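Local atomic coordinates of YfdX protein (Salmonella enterica I, PDB entry 6A02), a protein that is of unknown biochemical activity but is linked to antibiotic stress and virulence in Salmonella Typhi. Residues D57-W61 against N62-K66. Numbering follows the deposited sequence.
Sequences DSTDW and NLYVK
Asp-60 OD1 takes two donors from Asn-62: the amide ND2 at 2.9 Å, nearly in line with the carboxylate C-O bond, and more weakly the backbone N, 3.2 Å from OD1, which closes an Asx turn. Carboxylate and amide planes stand 76° apart, so the two flat groups meet crosswise. The other carboxylate oxygen, OD2, lies against Leu-63, 3.6 Å from its CG. Over the same residues the backbone forms two successive i to i+3 hydrogen bonds, Leu-63 N to Asp-60 O (3.1 Å) and Tyr-64 N to Trp-61 O (3.2 Å). That winding carries the Tyr-64 ring back beside Trp-61, where Tyr-64 CD2 sits 3.8 Å from Trp-61 CE3 and the ring planes are inclined at 61°. Thr-59 CG2, turned opposite its own backbone N about CA-CB, serves both aromatics: it lies over the centre of the indole face and at the edge of the phenol, 3.6 Å from Tyr-64 CE2. Its OG1 is hydrogen-bonded to Gln-20 OE1. A water accepts from Asp-60 N and pairs weakly with Tyr-64 OH. On the protein surface, an Asx turn thus opens a short 3-10 turn joining the loop after helix 40-54 to the short, weakly bonded strand 65-66.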
loop_
_atom_site.group_PDB
_atom_site.type_symbol
_atom_site.label_atom_id
_atom_site.label_comp_id
_atom_site.label_asym_id
_atom_site.label_seq_id
_atom_site.Cartn_x
_atom_site.Cartn_y
_atom_site.Cartn_z
ATOM N N ASP A 57 -7.923 29.231 11.145
ATOM C CA ASP A 57 -7.751 30.518 10.478
ATOM C C ASP A 57 -6.395 31.152 10.758
ATOM O O ASP A 57 -5.991 32.062 10.026
ATOM C CB ASP A 57 -8.883 31.486 10.840
ATOM C CG ASP A 57 -10.250 30.965 10.442
ATOM O OD1 ASP A 57 -11.101 30.782 11.340
ATOM O OD2 ASP A 57 -10.477 30.739 9.234
ATOM N N SER A 58 -5.685 30.700 11.792
ATOM C CA SER A 58 -4.351 31.210 12.072
ATOM C C SER A 58 -3.277 30.526 11.242
ATOM O O SER A 58 -2.126 30.980 11.238
ATOM C CB SER A 58 -4.031 31.110 13.569
ATOM O OG SER A 58 -3.731 29.782 13.963
ATOM N N THR A 59 -3.628 29.463 10.525
ATOM C CA THR A 59 -2.699 28.785 9.643
ATOM C C THR A 59 -2.735 29.421 8.260
ATOM O O THR A 59 -3.805 29.706 7.716
ATOM C CB THR A 59 -3.075 27.305 9.547
ATOM O OG1 THR A 59 -2.934 26.713 10.842
ATOM C CG2 THR A 59 -2.166 26.575 8.552
ATOM N N ASP A 60 -1.552 29.645 7.697
ATOM C CA ASP A 60 -1.415 30.149 6.335
ATOM C C ASP A 60 -1.320 28.935 5.419
ATOM O O ASP A 60 -0.242 28.380 5.193
ATOM C CB ASP A 60 -0.179 31.031 6.233
ATOM C CG ASP A 60 0.053 31.556 4.833
ATOM O OD1 ASP A 60 -0.764 31.291 3.925
ATOM O OD2 ASP A 60 1.078 32.232 4.635
ATOM N N TRP A 61 -2.465 28.537 4.868
ATOM C CA TRP A 61 -2.518 27.309 4.082
ATOM C C TRP A 61 -1.737 27.404 2.778
ATOM O O TRP A 61 -1.341 26.368 2.231
ATOM C CB TRP A 61 -3.979 26.893 3.876
ATOM C CG TRP A 61 -4.595 26.509 5.181
ATOM C CD1 TRP A 61 -5.428 27.263 5.961
ATOM C CD2 TRP A 61 -4.376 25.288 5.895
ATOM N NE1 TRP A 61 -5.749 26.582 7.113
ATOM C CE2 TRP A 61 -5.121 25.361 7.092
ATOM C CE3 TRP A 61 -3.630 24.131 5.632
ATOM C CZ2 TRP A 61 -5.134 24.323 8.026
ATOM C CZ3 TRP A 61 -3.648 23.103 6.563
ATOM C CH2 TRP A 61 -4.394 23.203 7.738
ATOM N N ASN A 62 -1.477 28.617 2.278
ATOM C CA ASN A 62 -0.662 28.769 1.077
ATOM C C ASN A 62 0.712 28.137 1.238
ATOM O O ASN A 62 1.310 27.698 0.248
ATOM C CB ASN A 62 -0.464 30.255 0.746
ATOM C CG ASN A 62 -1.763 30.992 0.503
ATOM O OD1 ASN A 62 -2.419 30.791 -0.520
ATOM N ND2 ASN A 62 -2.131 31.869 1.432
ATOM N N LEU A 63 1.230 28.087 2.469
ATOM C CA LEU A 63 2.586 27.591 2.696
ATOM C C LEU A 63 2.748 26.128 2.306
ATOM O O LEU A 63 3.872 25.692 2.029
ATOM C CB LEU A 63 2.962 27.743 4.170
ATOM C CG LEU A 63 2.983 29.179 4.706
ATOM C CD1 LEU A 63 3.349 29.179 6.179
ATOM C CD2 LEU A 63 3.962 30.003 3.900
ATOM N N TYR A 64 1.657 25.361 2.273
ATOM C CA TYR A 64 1.732 23.916 2.089
ATOM C C TYR A 64 1.322 23.468 0.698
ATOM O O TYR A 64 1.366 22.269 0.408
ATOM C CB TYR A 64 0.865 23.215 3.137
ATOM C CG TYR A 64 1.059 23.779 4.518
ATOM C CD1 TYR A 64 2.215 23.520 5.239
ATOM C CD2 TYR A 64 0.090 24.589 5.096
ATOM C CE1 TYR A 64 2.395 24.053 6.511
ATOM C CE2 TYR A 64 0.256 25.120 6.361
ATOM C CZ TYR A 64 1.407 24.850 7.060
ATOM O OH TYR A 64 1.576 25.379 8.321
ATOM N N VAL A 65 0.949 24.403 -0.173
ATOM C CA VAL A 65 0.389 24.056 -1.470
ATOM C C VAL A 65 1.480 23.550 -2.407
ATOM O O VAL A 65 2.572 24.128 -2.502
ATOM C CB VAL A 65 -0.342 25.280 -2.047
ATOM C CG1 VAL A 65 -0.682 25.070 -3.505
ATOM C CG2 VAL A 65 -1.594 25.568 -1.238
ATOM N N LYS A 66 1.191 22.450 -3.098
ATOM C CA LYS A 66 2.031 21.964 -4.189
ATOM C C LYS A 66 1.452 22.563 -5.463
ATOM O O LYS A 66 0.467 22.061 -6.004
ATOM C CB LYS A 66 2.010 20.441 -4.230
ATOM C CG LYS A 66 2.901 19.838 -5.299
ATOM C CD LYS A 66 3.540 18.560 -4.794
ATOM C CE LYS A 66 4.470 17.944 -5.825
ATOM N NZ LYS A 66 5.535 18.877 -6.260
HETATM O O HOH W 1 1.129 28.587 9.037
#